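Local coordinates for acetyltransferase (Sinorhizobium meliloti, PDB 4JXR), which is a GNAT-superfamily enzyme that probably transfers the acetyl group of acetyl-CoA to an acceptor amine, as phosphinothricin acetyltransferases do, at residues A[67-72]-A[88-93]; A[6-11]-A[55-60]; A[115-120]-A[177-182]; A[138-143]-A[162-167]. All coordinates share one frame; numbering follows the deposited sequence. Where two conformers were deposited one is given.

Interaction 1: residues A[67-72]-A[88-93]; sequences IGYAYA and SIYLSP
Tyr69 and Tyr90 come together through differing first torsions: CG of Tyr69 sits between its backbone N and carbonyl carbon (chi1 72°), whereas CG of Tyr90 is anti to its carbonyl carbon (chi1 -65°). The two side chains lie side by side and point the same way. Their planes are 28° apart but slid past each other, with centroids separated by 5.4 Å, so overlap is slight and the closest side-chain touch is Tyr69 OH to Tyr90 CD2 at 3.4 Å. Further along, Ser88 CB sits over the face of the Tyr71 ring, 3.9 Å from its centroid, as a CH-pi contact. A water lies 2.8 Å from Tyr90 OH, at that ring's edge, and bonds weakly to Tyr71 OH. Paired backbone bonds link Tyr69 with Tyr90 and Tyr71 with Ser88. Ile67 O is gripped twice, by Ser92 N (3.0 Å) and by Ser92 OG (2.8 Å), the hydroxyl arriving on a lone pair. Ile89 and Leu91, acetyl-CoA-binding residues, take the other face of this antiparallel hairpin, and there Leu91 meets Leu104 of helix 100-115. The tyrosine face lies under helices 14-27 and 39-51, while Ile67 and Gly68 form a classic beta bulge opposite Ala59 of strand 56-60.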
loop_
_atom_site.group_PDB
_atom_site.type_symbol
_atom_site.label_atom_id
_atom_site.label_comp_id
_atom_site.label_asym_id
_atom_site.label_seq_id
_atom_site.Cartn_x
_atom_site.Cartn_y
_atom_site.Cartn_z
ATOM N N ILE A 67 18.172 -20.953 -0.123
ATOM C CA ILE A 67 19.018 -19.843 0.314
ATOM C C ILE A 67 18.436 -18.469 0.009
ATOM O O ILE A 67 19.008 -17.469 0.369
ATOM C CB ILE A 67 20.456 -19.986 -0.239
ATOM C CG1 ILE A 67 20.455 -20.033 -1.756
ATOM C CG2 ILE A 67 21.109 -21.245 0.371
ATOM C CD1 ILE A 67 21.808 -19.977 -2.386
ATOM N N GLY A 68 17.284 -18.427 -0.658
ATOM C CA GLY A 68 16.577 -17.195 -0.910
ATOM C C GLY A 68 15.204 -17.526 -1.418
ATOM O O GLY A 68 14.939 -18.650 -1.811
ATOM N N TYR A 69 14.318 -16.506 -1.441
ATOM C CA TYR A 69 12.973 -16.727 -1.978
ATOM C C TYR A 69 12.448 -15.407 -2.501
ATOM O O TYR A 69 12.965 -14.333 -2.182
ATOM C CB TYR A 69 12.037 -17.356 -0.947
ATOM C CG TYR A 69 11.610 -16.440 0.175
ATOM C CD1 TYR A 69 12.382 -16.302 1.341
ATOM C CD2 TYR A 69 10.458 -15.721 0.117
ATOM C CE1 TYR A 69 12.002 -15.481 2.342
ATOM C CE2 TYR A 69 10.079 -14.891 1.113
ATOM C CZ TYR A 69 10.828 -14.764 2.257
ATOM O OH TYR A 69 10.490 -13.941 3.296
ATOM N N ALA A 70 11.402 -15.509 -3.299
ATOM C CA ALA A 70 10.769 -14.321 -3.856
ATOM C C ALA A 70 9.341 -14.652 -4.225
ATOM O O ALA A 70 9.030 -15.792 -4.576
ATOM C CB ALA A 70 11.509 -13.840 -5.085
ATOM N N TYR A 71 8.502 -13.637 -4.209
ATOM C CA TYR A 71 7.144 -13.815 -4.682
ATOM C C TYR A 71 6.615 -12.525 -5.234
ATOM O O TYR A 71 7.124 -11.440 -4.927
ATOM C CB TYR A 71 6.204 -14.374 -3.583
ATOM C CG TYR A 71 6.089 -13.513 -2.364
ATOM C CD1 TYR A 71 5.208 -12.442 -2.293
ATOM C CD2 TYR A 71 6.790 -13.812 -1.215
ATOM C CE1 TYR A 71 5.127 -11.659 -1.162
ATOM C CE2 TYR A 71 6.675 -13.031 -0.085
ATOM C CZ TYR A 71 5.841 -11.964 -0.067
ATOM O OH TYR A 71 5.719 -11.220 1.079
ATOM N N ALA A 72 5.578 -12.631 -6.051
ATOM C CA ALA A 72 4.749 -11.516 -6.411
ATOM C C ALA A 72 3.453 -11.596 -5.656
ATOM O O ALA A 72 2.978 -12.693 -5.327
ATOM C CB ALA A 72 4.471 -11.501 -7.916
ATOM N N SER A 88 8.564 -9.107 -3.950
ATOM C CA SER A 88 9.274 -9.236 -2.686
ATOM C C SER A 88 10.370 -10.248 -2.869
ATOM O O SER A 88 10.156 -11.320 -3.416
ATOM C CB SER A 88 8.339 -9.747 -1.608
ATOM O OG SER A 88 7.313 -8.792 -1.306
ATOM N N ILE A 89 11.595 -9.919 -2.455
ATOM C CA ILE A 89 12.777 -10.751 -2.627
ATOM C C ILE A 89 13.561 -10.754 -1.341
ATOM O O ILE A 89 13.893 -9.697 -0.826
ATOM C CB ILE A 89 13.670 -10.224 -3.744
ATOM C CG1 ILE A 89 12.935 -10.051 -5.050
ATOM C CG2 ILE A 89 14.892 -11.140 -3.928
ATOM C CD1 ILE A 89 13.758 -9.304 -6.036
ATOM N N TYR A 90 13.931 -11.941 -0.847
ATOM C CA TYR A 90 14.731 -12.084 0.381
ATOM C C TYR A 90 15.815 -13.109 0.158
ATOM O O TYR A 90 15.553 -14.256 -0.130
ATOM C CB TYR A 90 13.859 -12.480 1.565
ATOM C CG TYR A 90 12.879 -11.381 1.914
ATOM C CD1 TYR A 90 13.247 -10.371 2.755
ATOM C CD2 TYR A 90 11.596 -11.362 1.414
ATOM C CE1 TYR A 90 12.390 -9.324 3.031
ATOM C CE2 TYR A 90 10.732 -10.288 1.687
ATOM C CZ TYR A 90 11.172 -9.280 2.472
ATOM O OH TYR A 90 10.316 -8.230 2.753
ATOM N N LEU A 91 17.060 -12.684 0.322
ATOM C CA LEU A 91 18.230 -13.540 0.218
ATOM C C LEU A 91 18.864 -13.727 1.570
ATOM O O LEU A 91 19.071 -12.760 2.294
ATOM C CB LEU A 91 19.268 -12.855 -0.664
ATOM C CG LEU A 91 18.868 -12.631 -2.085
ATOM C CD1 LEU A 91 19.951 -11.897 -2.855
ATOM C CD2 LEU A 91 18.505 -13.911 -2.778
ATOM N N SER A 92 19.250 -14.939 1.890
ATOM C CA SER A 92 20.111 -15.187 3.048
ATOM C C SER A 92 21.440 -14.487 2.809
ATOM O O SER A 92 21.872 -14.267 1.663
ATOM C CB SER A 92 20.325 -16.656 3.243
ATOM O OG SER A 92 21.048 -17.231 2.227
ATOM N N PRO A 93 22.159 -14.147 3.901
ATOM C CA PRO A 93 23.447 -13.467 3.722
ATOM C C PRO A 93 24.368 -14.199 2.766
ATOM O O PRO A 93 25.029 -13.532 1.942
ATOM C CB PRO A 93 23.997 -13.428 5.135
ATOM C CG PRO A 93 22.750 -13.247 5.968
ATOM C CD PRO A 93 21.761 -14.181 5.318
HETATM O O HOH W 1 7.701 -8.464 1.781
#

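Interaction 2: residues A[6-11]-A[55-60]; sequences LRDAVA and PYVVAL
The guanidinium of Arg7 carries Val58 CG2 over one face, 3.6 Å above the plane and displaced toward the rim, with NH1 as its nearest atom. Leu60 CD1 approaches the same group obliquely, 3.8 Å from Arg7 NE. In the guanidinium plane, NH1 donates to Asp8 O at 3.0 Å, within its own segment, and it also forms a salt bridge with Asp13. The Tyr56 ring is met obliquely by Ala9 CB, 3.6 Å from Tyr56 CD1; elsewhere it pairs edge-to-face with Phe46 and meets the ring of Tyr71.

Arg7 starts with CG between its backbone N and carbonyl carbon (chi1 61°) and then runs extended to NE, lying alongside Val58 and crossing Leu60 at about a right angle. On the other face of the sheet, Leu6 CD2 rests 3.7 Å from Ala59 CB. The backbones form an antiparallel pair: Val58 N donates to Arg7 O at 2.8 Å in a nearly straight bond (175° at the hydrogen), and Arg7 N returns the bond to Val58 O. Beyond the last bridge, Ala9 N still reaches Tyr56 O at 2.8 Å, extending the pairing past the end of strand 5-8. A water accepts from Tyr56 N and lies within hydrogen-bonding distance of Asp8 OD2, though it has more acceptors in reach than protons.

This joins outermost strand 5-8 to strand 56-60 of the GNAT sheet. Chemically, aliphatic contacts cover part of a cation whose charge is answered by Asp13, while Asp8 forms a salt bridge with Arg111 of helix 100-115; both pairings would favour the charged forms of these side chains.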
loop_
_atom_site.group_PDB
_atom_site.type_symbol
_atom_site.label_atom_id
_atom_site.label_comp_id
_atom_site.label_asym_id
_atom_site.label_seq_id
_atom_site.Cartn_x
_atom_site.Cartn_y
_atom_site.Cartn_z
ATOM N N LEU A 6 16.596 -22.170 -9.484
ATOM C CA LEU A 6 15.336 -21.744 -8.951
ATOM C C LEU A 6 14.303 -22.818 -9.138
ATOM O O LEU A 6 14.368 -23.619 -10.100
ATOM C CB LEU A 6 14.820 -20.480 -9.690
ATOM C CG LEU A 6 15.744 -19.295 -9.786
ATOM C CD1 LEU A 6 14.994 -18.122 -10.377
ATOM C CD2 LEU A 6 16.385 -18.922 -8.481
ATOM N N ARG A 7 13.284 -22.849 -8.289
ATOM C CA ARG A 7 12.112 -23.642 -8.508
ATOM C C ARG A 7 10.964 -23.032 -7.693
ATOM O O ARG A 7 11.196 -22.214 -6.794
ATOM C CB ARG A 7 12.331 -25.135 -8.131
ATOM C CG ARG A 7 12.686 -25.337 -6.662
ATOM C CD ARG A 7 12.469 -26.771 -6.227
ATOM N NE ARG A 7 12.951 -27.061 -4.887
ATOM C CZ ARG A 7 12.365 -26.639 -3.764
ATOM N NH1 ARG A 7 11.178 -26.034 -3.777
ATOM N NH2 ARG A 7 12.921 -26.890 -2.595
ATOM N N ASP A 8 9.745 -23.475 -7.947
ATOM C CA ASP A 8 8.658 -22.998 -7.181
ATOM C C ASP A 8 8.738 -23.468 -5.748
ATOM O O ASP A 8 9.166 -24.619 -5.463
ATOM C CB ASP A 8 7.307 -23.376 -7.800
ATOM C CG ASP A 8 6.923 -22.419 -8.922
ATOM O OD1 ASP A 8 7.818 -21.837 -9.526
ATOM O OD2 ASP A 8 5.715 -22.253 -9.141
ATOM N N ALA A 9 8.313 -22.637 -4.818
ATOM C CA ALA A 9 8.268 -23.002 -3.425
ATOM C C ALA A 9 7.181 -24.024 -3.165
ATOM O O ALA A 9 6.114 -23.981 -3.766
ATOM C CB ALA A 9 7.972 -21.743 -2.604
ATOM N N VAL A 10 7.419 -24.883 -2.179
ATOM C CA VAL A 10 6.440 -25.850 -1.702
ATOM C C VAL A 10 6.376 -25.729 -0.207
ATOM O O VAL A 10 7.250 -25.139 0.466
ATOM C CB VAL A 10 6.785 -27.303 -2.168
ATOM C CG1 VAL A 10 6.699 -27.384 -3.687
ATOM C CG2 VAL A 10 8.111 -27.732 -1.650
ATOM N N ALA A 11 5.393 -26.414 0.394
ATOM C CA ALA A 11 5.237 -26.361 1.840
ATOM C C ALA A 11 6.468 -26.737 2.610
ATOM O O ALA A 11 6.770 -26.174 3.652
ATOM C CB ALA A 11 4.031 -27.197 2.282
ATOM N N PRO A 55 3.094 -16.238 -8.341
ATOM C CA PRO A 55 4.277 -17.091 -8.264
ATOM C C PRO A 55 5.023 -16.864 -6.953
ATOM O O PRO A 55 5.190 -15.732 -6.489
ATOM C CB PRO A 55 5.115 -16.655 -9.457
ATOM C CG PRO A 55 4.730 -15.185 -9.641
ATOM C CD PRO A 55 3.270 -15.169 -9.325
ATOM N N TYR A 56 5.547 -17.952 -6.414
ATOM C CA TYR A 56 6.312 -17.949 -5.158
ATOM C C TYR A 56 7.440 -18.949 -5.370
ATOM O O TYR A 56 7.166 -20.153 -5.605
ATOM C CB TYR A 56 5.381 -18.324 -4.000
ATOM C CG TYR A 56 5.857 -17.982 -2.606
ATOM C CD1 TYR A 56 7.155 -18.263 -2.170
ATOM C CD2 TYR A 56 5.018 -17.395 -1.686
ATOM C CE1 TYR A 56 7.548 -17.976 -0.865
ATOM C CE2 TYR A 56 5.386 -17.116 -0.399
ATOM C CZ TYR A 56 6.674 -17.447 0.018
ATOM O OH TYR A 56 7.113 -17.208 1.319
ATOM N N VAL A 57 8.678 -18.482 -5.379
ATOM C CA VAL A 57 9.819 -19.248 -5.808
ATOM C C VAL A 57 10.956 -19.214 -4.798
ATOM O O VAL A 57 11.029 -18.317 -3.946
ATOM C CB VAL A 57 10.295 -18.776 -7.216
ATOM C CG1 VAL A 57 9.152 -18.822 -8.256
ATOM C CG2 VAL A 57 10.854 -17.401 -7.176
ATOM N N VAL A 58 11.794 -20.223 -4.874
ATOM C CA VAL A 58 12.989 -20.301 -4.056
ATOM C C VAL A 58 14.224 -20.432 -4.945
ATOM O O VAL A 58 14.162 -20.937 -6.068
ATOM C CB VAL A 58 12.944 -21.469 -3.054
ATOM C CG1 VAL A 58 11.866 -21.236 -2.003
ATOM C CG2 VAL A 58 12.724 -22.815 -3.749
ATOM N N ALA A 59 15.333 -19.983 -4.379
ATOM C CA ALA A 59 16.681 -20.206 -4.922
ATOM C C ALA A 59 17.390 -21.224 -4.028
ATOM O O ALA A 59 17.272 -21.168 -2.805
ATOM C CB ALA A 59 17.494 -18.921 -4.949
ATOM N N LEU A 60 18.100 -22.124 -4.674
ATOM C CA LEU A 60 18.765 -23.234 -3.999
ATOM C C LEU A 60 20.259 -23.158 -4.157
ATOM O O LEU A 60 20.785 -22.727 -5.175
ATOM C CB LEU A 60 18.356 -24.550 -4.664
ATOM C CG LEU A 60 16.857 -24.813 -4.802
ATOM C CD1 LEU A 60 16.613 -26.179 -5.453
ATOM C CD2 LEU A 60 16.086 -24.669 -3.486
HETATM O O HOH W 2 4.438 -20.588 -7.264
HETATM O O HOH W 3 4.473 -22.057 -4.915
#

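Interaction 3: residues A[115-120]-A[177-182]; sequences LGFRQM and GVYPDT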
loop_
_atom_site.group_PDB
_atom_site.type_symbol
_atom_site.label_atom_id
_atom_site.label_comp_id
_atom_site.label_asym_id
_atom_site.label_seq_id
_atom_site.Cartn_x
_atom_site.Cartn_y
_atom_site.Cartn_z
ATOM N N LEU A 115 1.667 -14.655 -17.021
ATOM C CA LEU A 115 0.368 -14.762 -16.381
ATOM C C LEU A 115 -0.604 -13.689 -16.815
ATOM O O LEU A 115 -1.808 -13.904 -16.637
ATOM C CB LEU A 115 0.534 -14.764 -14.865
ATOM C CG LEU A 115 1.087 -16.044 -14.266
ATOM C CD1 LEU A 115 1.517 -15.810 -12.805
ATOM C CD2 LEU A 115 0.131 -17.175 -14.371
ATOM N N GLY A 116 -0.140 -12.564 -17.332
ATOM C CA GLY A 116 -0.991 -11.527 -17.853
ATOM C C GLY A 116 -1.091 -10.268 -17.029
ATOM O O GLY A 116 -1.917 -9.414 -17.314
ATOM N N PHE A 117 -0.262 -10.102 -15.995
ATOM C CA PHE A 117 -0.158 -8.821 -15.318
ATOM C C PHE A 117 0.465 -7.783 -16.244
ATOM O O PHE A 117 1.151 -8.135 -17.204
ATOM C CB PHE A 117 0.618 -8.974 -14.009
ATOM C CG PHE A 117 -0.021 -9.958 -13.047
ATOM C CD1 PHE A 117 -1.131 -9.574 -12.318
ATOM C CD2 PHE A 117 0.421 -11.235 -12.911
ATOM C CE1 PHE A 117 -1.757 -10.456 -11.481
ATOM C CE2 PHE A 117 -0.170 -12.107 -12.070
ATOM C CZ PHE A 117 -1.287 -11.741 -11.348
ATOM N N ARG A 118 0.232 -6.518 -15.930
ATOM C CA ARG A 118 0.630 -5.415 -16.829
ATOM C C ARG A 118 1.615 -4.408 -16.215
ATOM O O ARG A 118 2.207 -3.675 -16.950
ATOM C CB ARG A 118 -0.604 -4.680 -17.355
ATOM C CG ARG A 118 -1.518 -5.561 -18.221
ATOM C CD ARG A 118 -0.810 -6.092 -19.470
ATOM N NE ARG A 118 -1.794 -6.667 -20.412
ATOM C CZ ARG A 118 -2.511 -5.921 -21.244
ATOM N NH1 ARG A 118 -2.373 -4.624 -21.328
ATOM N NH2 ARG A 118 -3.405 -6.530 -22.009
ATOM N N GLN A 119 1.761 -4.388 -14.866
ATOM C CA GLN A 119 2.707 -3.488 -14.224
ATOM C C GLN A 119 3.236 -4.192 -12.992
ATOM O O GLN A 119 2.500 -4.932 -12.342
ATOM C CB GLN A 119 2.054 -2.174 -13.791
ATOM C CG GLN A 119 1.395 -1.372 -14.922
ATOM C CD GLN A 119 2.363 -0.739 -15.881
ATOM O OE1 GLN A 119 3.511 -0.430 -15.575
ATOM N NE2 GLN A 119 1.862 -0.475 -17.128
HETATM N N MSE A 120 4.505 -3.916 -12.669
HETATM C CA MSE A 120 5.104 -4.406 -11.433
HETATM C C MSE A 120 5.693 -3.216 -10.673
HETATM O O MSE A 120 6.401 -2.382 -11.249
HETATM C CB MSE A 120 6.181 -5.442 -11.720
HETATM C CG MSE A 120 6.727 -6.128 -10.446
HETATM SE SE MSE A 120 7.884 -7.613 -10.802
HETATM C CE MSE A 120 6.591 -8.904 -11.243
ATOM N N GLY A 177 -12.245 -11.742 -18.556
ATOM C CA GLY A 177 -12.611 -13.063 -18.116
ATOM C C GLY A 177 -11.523 -14.097 -18.077
ATOM O O GLY A 177 -11.803 -15.255 -17.845
ATOM N N VAL A 178 -10.281 -13.678 -18.273
ATOM C CA VAL A 178 -9.169 -14.595 -18.118
ATOM C C VAL A 178 -8.213 -13.979 -17.111
ATOM O O VAL A 178 -8.055 -12.737 -17.025
ATOM C CB VAL A 178 -8.375 -14.929 -19.392
ATOM C CG1 VAL A 178 -9.279 -15.384 -20.539
ATOM C CG2 VAL A 178 -7.614 -13.782 -19.922
ATOM N N TYR A 179 -7.625 -14.853 -16.301
ATOM C CA TYR A 179 -6.697 -14.422 -15.261
ATOM C C TYR A 179 -5.681 -13.475 -15.872
ATOM O O TYR A 179 -5.178 -13.767 -16.922
ATOM C CB TYR A 179 -6.003 -15.669 -14.679
ATOM C CG TYR A 179 -5.109 -15.385 -13.463
ATOM C CD1 TYR A 179 -5.636 -15.429 -12.207
ATOM C CD2 TYR A 179 -3.767 -15.088 -13.599
ATOM C CE1 TYR A 179 -4.855 -15.192 -11.071
ATOM C CE2 TYR A 179 -2.986 -14.812 -12.491
ATOM C CZ TYR A 179 -3.513 -14.891 -11.221
ATOM O OH TYR A 179 -2.697 -14.635 -10.150
ATOM N N PRO A 180 -5.330 -12.357 -15.176
ATOM C CA PRO A 180 -5.730 -11.976 -13.799
ATOM C C PRO A 180 -6.955 -11.074 -13.744
ATOM O O PRO A 180 -7.255 -10.516 -12.683
ATOM C CB PRO A 180 -4.463 -11.275 -13.282
ATOM C CG PRO A 180 -3.964 -10.576 -14.522
ATOM C CD PRO A 180 -4.215 -11.549 -15.650
ATOM N N ASP A 181 -7.707 -10.931 -14.844
ATOM C CA ASP A 181 -8.943 -10.150 -14.804
ATOM C C ASP A 181 -9.923 -10.710 -13.805
ATOM O O ASP A 181 -10.807 -9.978 -13.335
ATOM C CB ASP A 181 -9.603 -10.149 -16.193
ATOM C CG ASP A 181 -10.743 -9.205 -16.274
ATOM O OD1 ASP A 181 -10.590 -8.020 -15.951
ATOM O OD2 ASP A 181 -11.854 -9.635 -16.703
ATOM N N THR A 182 -9.812 -11.989 -13.515
ATOM C CA THR A 182 -10.686 -12.688 -12.603
ATOM C C THR A 182 -10.384 -12.474 -11.113
ATOM O O THR A 182 -11.125 -12.948 -10.265
ATOM C CB THR A 182 -10.635 -14.179 -12.903
ATOM O OG1 THR A 182 -9.261 -14.559 -12.913
ATOM C CG2 THR A 182 -11.214 -14.471 -14.265
#
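Tyr179 and Pro180 pack against the Schellman motif that ends helix 100-115, where Gly116 leaves helical geometry with positive phi (108°). The segment 177-182 has no regular secondary structure; it is a tight loop from the C-terminal part of the chain, beginning at Gly177 and folding back on itself so that Val178 O accepts from Asp181 N.

Tyr179 comes next. Its CG lies anti to the backbone N (chi1 -174°), and the side chain crosses that of Phe117 obliquely. The two ring planes are 84° apart, and Tyr179 OH lies 3.4 Å from Phe117 CZ, close to the Phe117 plane; the hydroxyl has its hydrogen-bond partner in Asn52 O. Leu115 O sits at the edge of the Tyr179 ring, 3.8 Å from CD2.

A cis peptide bond leads into Pro180, whose CB lies over a face of the preceding Tyr179 ring. Across the contact Pro180 CG stands over the Phe117 face, 4.0 Å from the centroid, a CH-pi contact, and Pro180 CB comes within 3.4 Å of Phe117 CE1. Pro180 CD meets two carbonyls at the helix end, with Leu115 O at 3.5 Å and Gly116 O at 3.6 Å. The proline thus lies over one face of the Phe117 ring and the tyrosine hydroxyl at its edge.

Asp181 then closes the loop: OD1 forms a salt bridge with Arg82, and OD2 accepts from Gly177 N at 2.8 Å, on its anti side.

Interaction 4: residues A[138-143]-A[162-167]; sequences LGFELQ and MQRPLG
Arg164 lies across Phe140 at about a right angle, and its side chain meets the other segment from CB to NE (one of two deposited conformers is described). CB stands over the centre of the Phe140 ring, 3.8 Å from the centroid and only 6° off the normal, a CH-pi contact. CG, anti to the backbone N (chi1 -171°), passes 3.7 Å from Gly139 O. CD then approaches Leu138 O at 3.3 Å. NE donates to that same Leu138 O at 2.9 Å, with the oxygen exactly in the guanidinium plane. At the tip, NH1 reaches Pro165 O at 2.9 Å, while NH2 donates a hydrogen bond to a water that in turn donates to Leu138 O.

Behind this, strands 141-152 and 155-165 pair as an antiparallel hairpin that ends the sheet within this chain. Glu141 N donates to Gln163 O at 2.9 Å; Glu141 O receives Gln163 N from one face of its plane and Gln143 NE2 from the other, the latter at 3.2 Å. Selenomethionine Met162 sends CE to within 3.8 Å of Phe140 O. Gln163 NE2 turns to Gln119 and to Lys147 O of the second subunit.

Leu138 O lies at the C-terminal end of helix 129-137, which Gly139 closes in a Schellman motif. In this conformer the arginine's positive charge would complement the partial negative charge of the helix end, and its NE bond links that end to strand 155-165.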
loop_
_atom_site.group_PDB
_atom_site.type_symbol
_atom_site.label_atom_id
_atom_site.label_comp_id
_atom_site.label_asym_id
_atom_site.label_seq_id
_atom_site.Cartn_x
_atom_site.Cartn_y
_atom_site.Cartn_z
ATOM N N LEU A 138 16.860 -4.638 -13.929
ATOM C CA LEU A 138 15.750 -5.395 -14.493
ATOM C C LEU A 138 14.738 -4.477 -15.150
ATOM O O LEU A 138 13.650 -4.927 -15.484
ATOM C CB LEU A 138 15.088 -6.294 -13.422
ATOM C CG LEU A 138 15.532 -7.743 -13.307
ATOM C CD1 LEU A 138 15.111 -8.506 -14.540
ATOM C CD2 LEU A 138 17.027 -7.795 -13.165
ATOM N N GLY A 139 15.074 -3.218 -15.403
ATOM C CA GLY A 139 14.210 -2.338 -16.133
ATOM C C GLY A 139 13.233 -1.551 -15.319
ATOM O O GLY A 139 12.406 -0.822 -15.887
ATOM N N PHE A 140 13.275 -1.615 -14.005
ATOM C CA PHE A 140 12.463 -0.747 -13.175
ATOM C C PHE A 140 13.009 0.669 -13.214
ATOM O O PHE A 140 14.229 0.859 -13.305
ATOM C CB PHE A 140 12.417 -1.215 -11.734
ATOM C CG PHE A 140 11.635 -2.476 -11.462
ATOM C CD1 PHE A 140 12.101 -3.714 -11.862
ATOM C CD2 PHE A 140 10.458 -2.425 -10.746
ATOM C CE1 PHE A 140 11.375 -4.855 -11.585
ATOM C CE2 PHE A 140 9.764 -3.584 -10.418
ATOM C CZ PHE A 140 10.211 -4.786 -10.854
ATOM N N GLU A 141 12.133 1.638 -13.120
ATOM C CA GLU A 141 12.515 3.036 -12.980
ATOM C C GLU A 141 11.993 3.576 -11.672
ATOM O O GLU A 141 10.899 3.250 -11.234
ATOM C CB GLU A 141 11.917 3.838 -14.131
ATOM C CG GLU A 141 12.492 3.375 -15.472
ATOM C CD GLU A 141 12.102 4.173 -16.686
ATOM O OE1 GLU A 141 11.327 5.155 -16.605
ATOM O OE2 GLU A 141 12.596 3.751 -17.750
ATOM N N LEU A 142 12.794 4.420 -11.036
ATOM C CA LEU A 142 12.416 5.086 -9.820
ATOM C C LEU A 142 11.269 6.048 -10.071
ATOM O O LEU A 142 11.346 6.893 -10.949
ATOM C CB LEU A 142 13.659 5.801 -9.234
ATOM C CG LEU A 142 13.490 6.461 -7.877
ATOM C CD1 LEU A 142 13.193 5.468 -6.785
ATOM C CD2 LEU A 142 14.749 7.244 -7.549
ATOM N N GLN A 143 10.197 5.903 -9.330
ATOM C CA GLN A 143 9.048 6.733 -9.430
ATOM C C GLN A 143 8.928 7.746 -8.336
ATOM O O GLN A 143 8.278 8.790 -8.537
ATOM C CB GLN A 143 7.784 5.904 -9.469
ATOM C CG GLN A 143 7.711 4.897 -10.577
ATOM C CD GLN A 143 7.867 5.536 -11.918
ATOM O OE1 GLN A 143 7.180 6.543 -12.215
ATOM N NE2 GLN A 143 8.682 4.967 -12.764
HETATM N N MSE A 162 9.441 1.970 -7.172
HETATM C CA MSE A 162 9.922 1.775 -8.543
HETATM C C MSE A 162 8.880 1.005 -9.317
HETATM O O MSE A 162 8.056 0.295 -8.737
HETATM C CB MSE A 162 11.225 1.018 -8.568
HETATM C CG MSE A 162 12.290 1.670 -7.659
HETATM SE SE MSE A 162 14.005 0.808 -7.839
HETATM C CE MSE A 162 14.521 1.473 -9.560
ATOM N N GLN A 163 8.939 1.085 -10.637
ATOM C CA GLN A 163 7.903 0.446 -11.468
ATOM C C GLN A 163 8.519 -0.014 -12.783
ATOM O O GLN A 163 9.374 0.661 -13.335
ATOM C CB GLN A 163 6.754 1.396 -11.727
ATOM C CG GLN A 163 5.551 0.782 -12.388
ATOM C CD GLN A 163 4.391 1.738 -12.454
ATOM O OE1 GLN A 163 4.305 2.688 -11.688
ATOM N NE2 GLN A 163 3.496 1.457 -13.362
ATOM N N ARG A 164 7.995 -1.104 -13.318
ATOM C CA ARG A 164 8.338 -1.692 -14.614
ATOM C C ARG A 164 6.970 -2.056 -15.282
ATOM O O ARG A 164 6.210 -2.768 -14.643
ATOM C CB ARG A 164 9.199 -2.964 -14.417
ATOM C CG ARG A 164 9.779 -3.491 -15.734
ATOM C CD ARG A 164 10.308 -4.918 -15.541
ATOM N NE ARG A 164 11.026 -5.472 -16.673
ATOM C CZ ARG A 164 10.502 -6.104 -17.715
ATOM N NH1 ARG A 164 9.189 -6.124 -17.932
ATOM N NH2 ARG A 164 11.325 -6.725 -18.546
ATOM N N PRO A 165 6.726 -1.765 -16.575
ATOM C CA PRO A 165 5.599 -2.381 -17.266
ATOM C C PRO A 165 5.906 -3.855 -17.474
ATOM O O PRO A 165 7.063 -4.259 -17.549
ATOM C CB PRO A 165 5.537 -1.627 -18.587
ATOM C CG PRO A 165 6.957 -1.233 -18.838
ATOM C CD PRO A 165 7.511 -0.904 -17.469
ATOM N N LEU A 166 4.854 -4.619 -17.634
ATOM C CA LEU A 166 4.939 -6.023 -17.970
ATOM C C LEU A 166 4.156 -6.262 -19.263
ATOM O O LEU A 166 3.016 -5.811 -19.383
ATOM C CB LEU A 166 4.332 -6.916 -16.877
ATOM C CG LEU A 166 4.963 -6.804 -15.490
ATOM C CD1 LEU A 166 4.113 -7.559 -14.507
ATOM C CD2 LEU A 166 6.394 -7.309 -15.469
ATOM N N GLY A 167 4.728 -7.033 -20.159
ATOM C CA GLY A 167 4.045 -7.381 -21.358
ATOM C C GLY A 167 3.593 -6.173 -22.157
ATOM O O GLY A 167 4.342 -5.251 -22.384
HETATM O O HOH W 4 14.020 -7.136 -17.592
#

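All four contacts reach one mixed sheet, in the order 5-8, 56-60, 66-74, 84-91, 119-125, 155-165, 141-152. Interactions 2 and 1 follow each other along the chain, lie about 9 Å apart between centres, and touch directly because strands 56-60 and 66-74 are neighbours. Interaction 4 is nested in the chain loop closed by interaction 3; their centres are about 17 Å apart, and strands 119-125 and 155-165 join them. Interactions 2 and 4, about 23 Å apart between centres, hold the outermost strands of the sheet within this chain, on opposite sides of the chain's centre. Between them lies the acetyl-CoA-binding strand 84-91, while interactions 3 and 4 both touch the second subunit.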